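Local atomic coordinates of bartonella effector protein (Bep) substrate of VirB T4SS (Bartonella sp. 1-1C, PDB entry 4PY3), a protein that probably transfers AMP from ATP to threonine or tyrosine residues of target proteins, this chain being its N-terminal FIC domain. Residues I46-N49 and K50-L53; S59-L62 and K63-Q67. All blocks are in the same frame, centred on the assembly; numbering follows the deposited sequence.

Contact 1: residues I46-N49 and K50-L53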
ATOM      1  N   ILE A  46     -13.845   2.665   9.195  1.00 51.23           N
ATOM      2  CA  ILE A  46     -15.253   2.999   9.408  1.00 52.22           C
ATOM      3  C   ILE A  46     -15.505   4.488   9.171  1.00 51.18           C
ATOM      4  O   ILE A  46     -16.456   4.865   8.483  1.00 51.87           O
ATOM      5  CB  ILE A  46     -15.742   2.585  10.810  1.00 53.63           C
ATOM      6  CG1 ILE A  46     -15.788   1.061  10.909  1.00 55.62           C
ATOM      7  CG2 ILE A  46     -17.118   3.167  11.107  1.00 54.93           C
ATOM      8  CD1 ILE A  46     -16.019   0.548  12.307  1.00 57.79           C
ATOM      9  N   ASN A  47     -14.653   5.344   9.721  1.00 49.71           N
ATOM     10  CA  ASN A  47     -14.795   6.778   9.490  1.00 49.12           C
ATOM     11  C   ASN A  47     -14.417   7.167   8.075  1.00 48.47           C
ATOM     12  O   ASN A  47     -15.088   7.971   7.446  1.00 48.99           O
ATOM     13  CB  ASN A  47     -14.000   7.570  10.520  1.00 48.52           C
ATOM     14  CG  ASN A  47     -14.672   7.559  11.874  1.00 49.77           C
ATOM     15  OD1 ASN A  47     -15.838   7.946  11.986  1.00 51.30           O
ATOM     16  ND2 ASN A  47     -13.962   7.117  12.896  1.00 49.42           N
ATOM     17  N   LEU A  48     -13.360   6.564   7.565  1.00 48.04           N
ATOM     18  CA  LEU A  48     -12.947   6.780   6.184  1.00 48.28           C
ATOM     19  C   LEU A  48     -14.054   6.458   5.170  1.00 49.25           C
ATOM     20  O   LEU A  48     -14.234   7.184   4.191  1.00 49.40           O
ATOM     21  CB  LEU A  48     -11.728   5.917   5.898  1.00 48.33           C
ATOM     22  CG  LEU A  48     -11.076   6.159   4.545  1.00 49.24           C
ATOM     23  CD1 LEU A  48     -10.356   7.492   4.568  1.00 48.99           C
ATOM     24  CD2 LEU A  48     -10.114   5.045   4.168  1.00 49.80           C
ATOM     25  N   ASN A  49     -14.801   5.379   5.412  1.00 50.03           N
ATOM     26  CA  ASN A  49     -15.882   4.991   4.508  1.00 51.60           C
ATOM     27  C   ASN A  49     -17.040   5.976   4.471  1.00 51.90           C
ATOM     28  O   ASN A  49     -17.858   5.928   3.559  1.00 53.01           O
ATOM     29  CB  ASN A  49     -16.408   3.600   4.849  1.00 53.13           C
ATOM     30  CG  ASN A  49     -15.440   2.505   4.462  1.00 53.71           C
ATOM     31  OD1 ASN A  49     -14.516   2.725   3.686  1.00 53.26           O
ATOM     32  ND2 ASN A  49     -15.641   1.319   5.013  1.00 54.95           N
ATOM     33  N   LYS A  50     -17.121   6.860   5.463  1.00 51.26           N
ATOM     34  CA  LYS A  50     -18.131   7.911   5.458  1.00 51.72           C
ATOM     35  C   LYS A  50     -17.735   9.090   4.578  1.00 51.43           C
ATOM     36  O   LYS A  50     -18.584   9.941   4.294  1.00 51.70           O
ATOM     37  CB  LYS A  50     -18.371   8.448   6.862  1.00 51.80           C
ATOM     38  CG  LYS A  50     -18.907   7.431   7.840  1.00 52.94           C
ATOM     39  CD  LYS A  50     -19.110   8.081   9.194  1.00 53.58           C
ATOM     40  CE  LYS A  50     -19.118   7.051  10.306  1.00 54.95           C
ATOM     41  NZ  LYS A  50     -19.321   7.702  11.629  1.00 56.13           N
ATOM     42  N   GLU A  51     -16.475   9.147   4.128  1.00 53.90           N
ATOM     43  CA  GLU A  51     -16.044  10.338   3.368  1.00 54.03           C
ATOM     44  C   GLU A  51     -16.237  10.120   1.837  1.00 54.57           C
ATOM     45  O   GLU A  51     -16.220   8.981   1.330  1.00 54.24           O
ATOM     46  CB  GLU A  51     -14.708  11.012   3.820  1.00 52.27           C
ATOM     47  CG  GLU A  51     -13.434  10.218   3.693  1.00 50.48           C
ATOM     48  CD  GLU A  51     -12.379  10.777   4.698  1.00 49.20           C
ATOM     49  OE1 GLU A  51     -12.074  11.955   4.487  1.00 49.52           O
ATOM     50  OE2 GLU A  51     -11.887  10.150   5.703  1.00 47.87           O
ATOM     51  N   PRO A  52     -16.533  11.205   1.112  1.00 56.04           N
ATOM     52  CA  PRO A  52     -16.686  11.076  -0.336  1.00 57.10           C
ATOM     53  C   PRO A  52     -15.389  10.624  -0.964  1.00 55.62           C
ATOM     54  O   PRO A  52     -14.308  10.864  -0.419  1.00 54.34           O
ATOM     55  CB  PRO A  52     -17.019  12.502  -0.784  1.00 58.47           C
ATOM     56  CG  PRO A  52     -17.630  13.134   0.412  1.00 59.21           C
ATOM     57  CD  PRO A  52     -16.855  12.565   1.566  1.00 57.21           C
ATOM     58  N   LEU A  53     -15.504   9.973  -2.103  1.00 56.07           N
ATOM     59  CA  LEU A  53     -14.346   9.539  -2.844  1.00 55.38           C
ATOM     60  C   LEU A  53     -13.690  10.781  -3.422  1.00 55.54           C
ATOM     61  O   LEU A  53     -14.375  11.686  -3.864  1.00 56.99           O
ATOM     62  CB  LEU A  53     -14.773   8.576  -3.955  1.00 56.17           C
ATOM     63  CG  LEU A  53     -15.513   7.337  -3.436  1.00 56.72           C
ATOM     64  CD1 LEU A  53     -16.161   6.548  -4.565  1.00 58.53           C
ATOM     65  CD2 LEU A  53     -14.570   6.456  -2.627  1.00 55.06           C
TER
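Lys50 and Glu51 reach back to carbonyls near the end of helix 30-48 with their backbone amides. The N of Lys50 donates to Asn47 O at 3.0 Å, a rather bent bond of 143°, and the N of Glu51 donates to Leu48 O at 3.0 Å, much straighter at 162°. The second bond closes the type I turn Leu48-Glu51; the first is the i to i+3 bond just before it. The extended Lys50 chain runs alongside Asn47, its CG resting 3.6 Å from Ile46 O, and brings NZ to 3.5 Å from Asn47 OD1, a distance too long to count as a firm bond. Glu51 leaves roughly at right angles to the lysine chain: with CG between its own N and carbonyl carbon (chi1 64°), that atom packs 3.2 Å from Leu48 O and the carboxylate lies across the leucine, OE2 at 3.3 Å from Leu48 CD1. OE2 finds its hydrogen-bond partner beyond the turn in Tyr64 OH, while Asn49 OD1 accepts from Lys169 NZ on helix 159-173. Two carbonyls near the helix end are thus satisfied by local amides, whereas the carboxylate and the Asn49 amide oxygen tie this surface turn to neighbouring helices.

Contact 2: residues S59-L62 and K63-Q67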
ATOM      1  N   SER A  59      -0.938  10.058  -4.944  1.00 44.69           N
ATOM      2  CA  SER A  59      -0.102   9.675  -3.815  1.00 43.19           C
ATOM      3  C   SER A  59      -0.520  10.427  -2.550  1.00 42.69           C
ATOM      4  O   SER A  59      -0.428   9.894  -1.454  1.00 41.67           O
ATOM      5  CB  SER A  59       1.375   9.926  -4.142  1.00 43.44           C
ATOM      6  OG  SER A  59       1.531  11.208  -4.684  1.00 44.63           O
ATOM      7  N   SER A  60      -0.984  11.663  -2.699  1.00 43.62           N
ATOM      8  CA  SER A  60      -1.534  12.391  -1.557  1.00 43.34           C
ATOM      9  C   SER A  60      -2.668  11.617  -0.899  1.00 42.31           C
ATOM     10  O   SER A  60      -2.717  11.519   0.323  1.00 41.73           O
ATOM     11  CB  SER A  60      -2.035  13.780  -1.965  1.00 45.23           C
ATOM     12  OG  SER A  60      -0.957  14.683  -2.099  1.00 46.41           O
ATOM     13  N   TYR A  61      -3.599  11.099  -1.699  1.00 41.99           N
ATOM     14  CA  TYR A  61      -4.695  10.303  -1.155  1.00 41.15           C
ATOM     15  C   TYR A  61      -4.175   9.014  -0.515  1.00 39.26           C
ATOM     16  O   TYR A  61      -4.645   8.612   0.544  1.00 38.94           O
ATOM     17  CB  TYR A  61      -5.704   9.986  -2.242  1.00 42.24           C
ATOM     18  CG  TYR A  61      -6.943   9.254  -1.775  1.00 42.60           C
ATOM     19  CD1 TYR A  61      -7.805   9.823  -0.844  1.00 43.10           C
ATOM     20  CD2 TYR A  61      -7.272   8.004  -2.293  1.00 42.58           C
ATOM     21  CE1 TYR A  61      -8.953   9.161  -0.431  1.00 43.71           C
ATOM     22  CE2 TYR A  61      -8.420   7.339  -1.893  1.00 43.11           C
ATOM     23  CZ  TYR A  61      -9.261   7.921  -0.963  1.00 43.73           C
ATOM     24  OH  TYR A  61     -10.392   7.246  -0.542  1.00 44.36           O
ATOM     25  N   LEU A  62      -3.213   8.369  -1.167  1.00 38.19           N
ATOM     26  CA  LEU A  62      -2.568   7.175  -0.621  1.00 37.02           C
ATOM     27  C   LEU A  62      -1.958   7.450   0.768  1.00 36.26           C
ATOM     28  O   LEU A  62      -2.134   6.670   1.699  1.00 35.65           O
ATOM     29  CB  LEU A  62      -1.471   6.679  -1.563  1.00 36.72           C
ATOM     30  CG  LEU A  62      -0.809   5.360  -1.167  1.00 35.85           C
ATOM     31  CD1 LEU A  62      -1.723   4.182  -1.441  1.00 36.11           C
ATOM     32  CD2 LEU A  62       0.515   5.183  -1.890  1.00 35.96           C
ATOM     33  N   LYS A  63      -1.248   8.569   0.879  1.00 36.55           N
ATOM     34  CA  LYS A  63      -0.649   8.966   2.131  1.00 36.47           C
ATOM     35  C   LYS A  63      -1.701   9.239   3.188  1.00 36.12           C
ATOM     36  O   LYS A  63      -1.515   8.892   4.357  1.00 35.69           O
ATOM     37  CB  LYS A  63       0.240  10.196   1.947  1.00 37.54           C
ATOM     38  CG  LYS A  63       1.561   9.868   1.280  1.00 38.04           C
ATOM     39  CD  LYS A  63       2.485  11.074   1.298  1.00 39.27           C
ATOM     40  CE  LYS A  63       2.541  11.779  -0.015  1.00 40.96           C
ATOM     41  NZ  LYS A  63       3.647  12.781   0.007  1.00 42.22           N
ATOM     42  N   TYR A  64      -2.797   9.879   2.782  1.00 36.31           N
ATOM     43  CA  TYR A  64      -3.887  10.174   3.705  1.00 36.23           C
ATOM     44  C   TYR A  64      -4.498   8.876   4.250  1.00 35.62           C
ATOM     45  O   TYR A  64      -4.822   8.789   5.435  1.00 35.69           O
ATOM     46  CB  TYR A  64      -4.952  11.056   3.049  1.00 37.19           C
ATOM     47  CG  TYR A  64      -6.209  11.195   3.883  1.00 37.68           C
ATOM     48  CD1 TYR A  64      -6.239  12.029   4.999  1.00 37.93           C
ATOM     49  CD2 TYR A  64      -7.367  10.486   3.565  1.00 37.94           C
ATOM     50  CE1 TYR A  64      -7.390  12.157   5.765  1.00 38.67           C
ATOM     51  CE2 TYR A  64      -8.510  10.603   4.329  1.00 38.61           C
ATOM     52  CZ  TYR A  64      -8.521  11.436   5.422  1.00 38.95           C
ATOM     53  OH  TYR A  64      -9.664  11.562   6.169  1.00 39.99           O
ATOM     54  N   ILE A  65      -4.640   7.870   3.394  1.00 35.13           N
ATOM     55  CA  ILE A  65      -5.165   6.588   3.838  1.00 34.76           C
ATOM     56  C   ILE A  65      -4.234   5.977   4.878  1.00 33.95           C
ATOM     57  O   ILE A  65      -4.689   5.497   5.906  1.00 33.84           O
ATOM     58  CB  ILE A  65      -5.329   5.604   2.674  1.00 34.85           C
ATOM     59  CG1 ILE A  65      -6.474   6.072   1.771  1.00 36.03           C
ATOM     60  CG2 ILE A  65      -5.626   4.200   3.178  1.00 34.82           C
ATOM     61  CD1 ILE A  65      -6.386   5.522   0.370  1.00 36.31           C
ATOM     62  N   HIS A  66      -2.943   5.970   4.573  1.00 33.35           N
ATOM     63  CA  HIS A  66      -1.942   5.413   5.469  1.00 33.08           C
ATOM     64  C   HIS A  66      -1.959   6.193   6.784  1.00 33.32           C
ATOM     65  O   HIS A  66      -1.909   5.604   7.863  1.00 32.97           O
ATOM     66  CB  HIS A  66      -0.564   5.480   4.826  1.00 32.67           C
ATOM     67  CG  HIS A  66       0.492   4.724   5.565  1.00 32.36           C
ATOM     68  ND1 HIS A  66       1.122   5.229   6.684  1.00 32.18           N
ATOM     69  CD2 HIS A  66       1.024   3.495   5.359  1.00 32.37           C
ATOM     70  CE1 HIS A  66       1.998   4.351   7.134  1.00 31.81           C
ATOM     71  NE2 HIS A  66       1.956   3.286   6.354  1.00 32.02           N
ATOM     72  N   GLN A  67      -2.094   7.515   6.676  1.00 33.96           N
ATOM     73  CA  GLN A  67      -2.190   8.370   7.850  1.00 34.54           C
ATOM     74  C   GLN A  67      -3.364   7.931   8.725  1.00 35.06           C
ATOM     75  O   GLN A  67      -3.208   7.716   9.927  1.00 34.97           O
ATOM     76  CB  GLN A  67      -2.343   9.839   7.457  1.00 35.43           C
ATOM     77  CG  GLN A  67      -1.924  10.806   8.558  1.00 36.20           C
ATOM     78  CD  GLN A  67      -1.837  12.254   8.101  1.00 37.20           C
ATOM     79  OE1 GLN A  67      -1.767  12.551   6.909  1.00 37.46           O
ATOM     80  NE2 GLN A  67      -1.825  13.169   9.062  1.00 38.12           N
TER
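Ser59 O receives the shortest of four successive bonds, from Lys63 N at 2.8 Å with an N-H...O angle of 162°. The lysine chain also lies against this carbonyl: CG is 3.4 Å from Ser59 O, and a bend at chi3 (-102°) brings CE back to 3.8 Å from the same oxygen. Ser60 O takes the N of Tyr64 in the same way, and further on Leu62 O takes that of His66. The i to i+4 spacing makes this regular alpha-helix, the opening turns of helix 59-70 within the Fic fold. Its sides differ in what they face: Leu62 packs on Phe166 and Thr162 of helix 159-173, and His66 is held at both ring nitrogens, NE2 donating to Ala157 O and ND1 accepting from Gly78 N. On another side Tyr61 and Ile65 are joined twice. Ile65 N bonds to Tyr61 O at 2.9 Å, and Ile65 CD1 sits over one face of the tyrosine ring in a CH-pi contact, 3.9 Å from the centroid and displaced toward CE2. Tyr61 CG is anti to its N (chi1 -175°), which sends the ring out from the helix, and CD1 of Ile65 reaches back over its face, while Phe57 meets the same ring edge-to-face.

In the fold
The two contacts illustrate how local hydrogen bonding changes between the end and the body of a helix. Contact 1 is a surface turn about 18 Å from the chain centre, where helix 30-48 finishes; contact 2, about 9 Å from it, is partly buried and lies within the next helix, 59-70. Three-residue spacing and mostly polar side chains mark the first, four-residue spacing and an aromatic-aliphatic pair the second. Their centres are 13 Å apart, yet they touch: Glu51 OE2 lies 2.7 Å from Tyr64 OH, probably a hydrogen bond, and Leu48 CD1 packs on Tyr64 CE2. Both also lean on helix 159-173, Leu48 through Val165 and Tyr61 through Lys169.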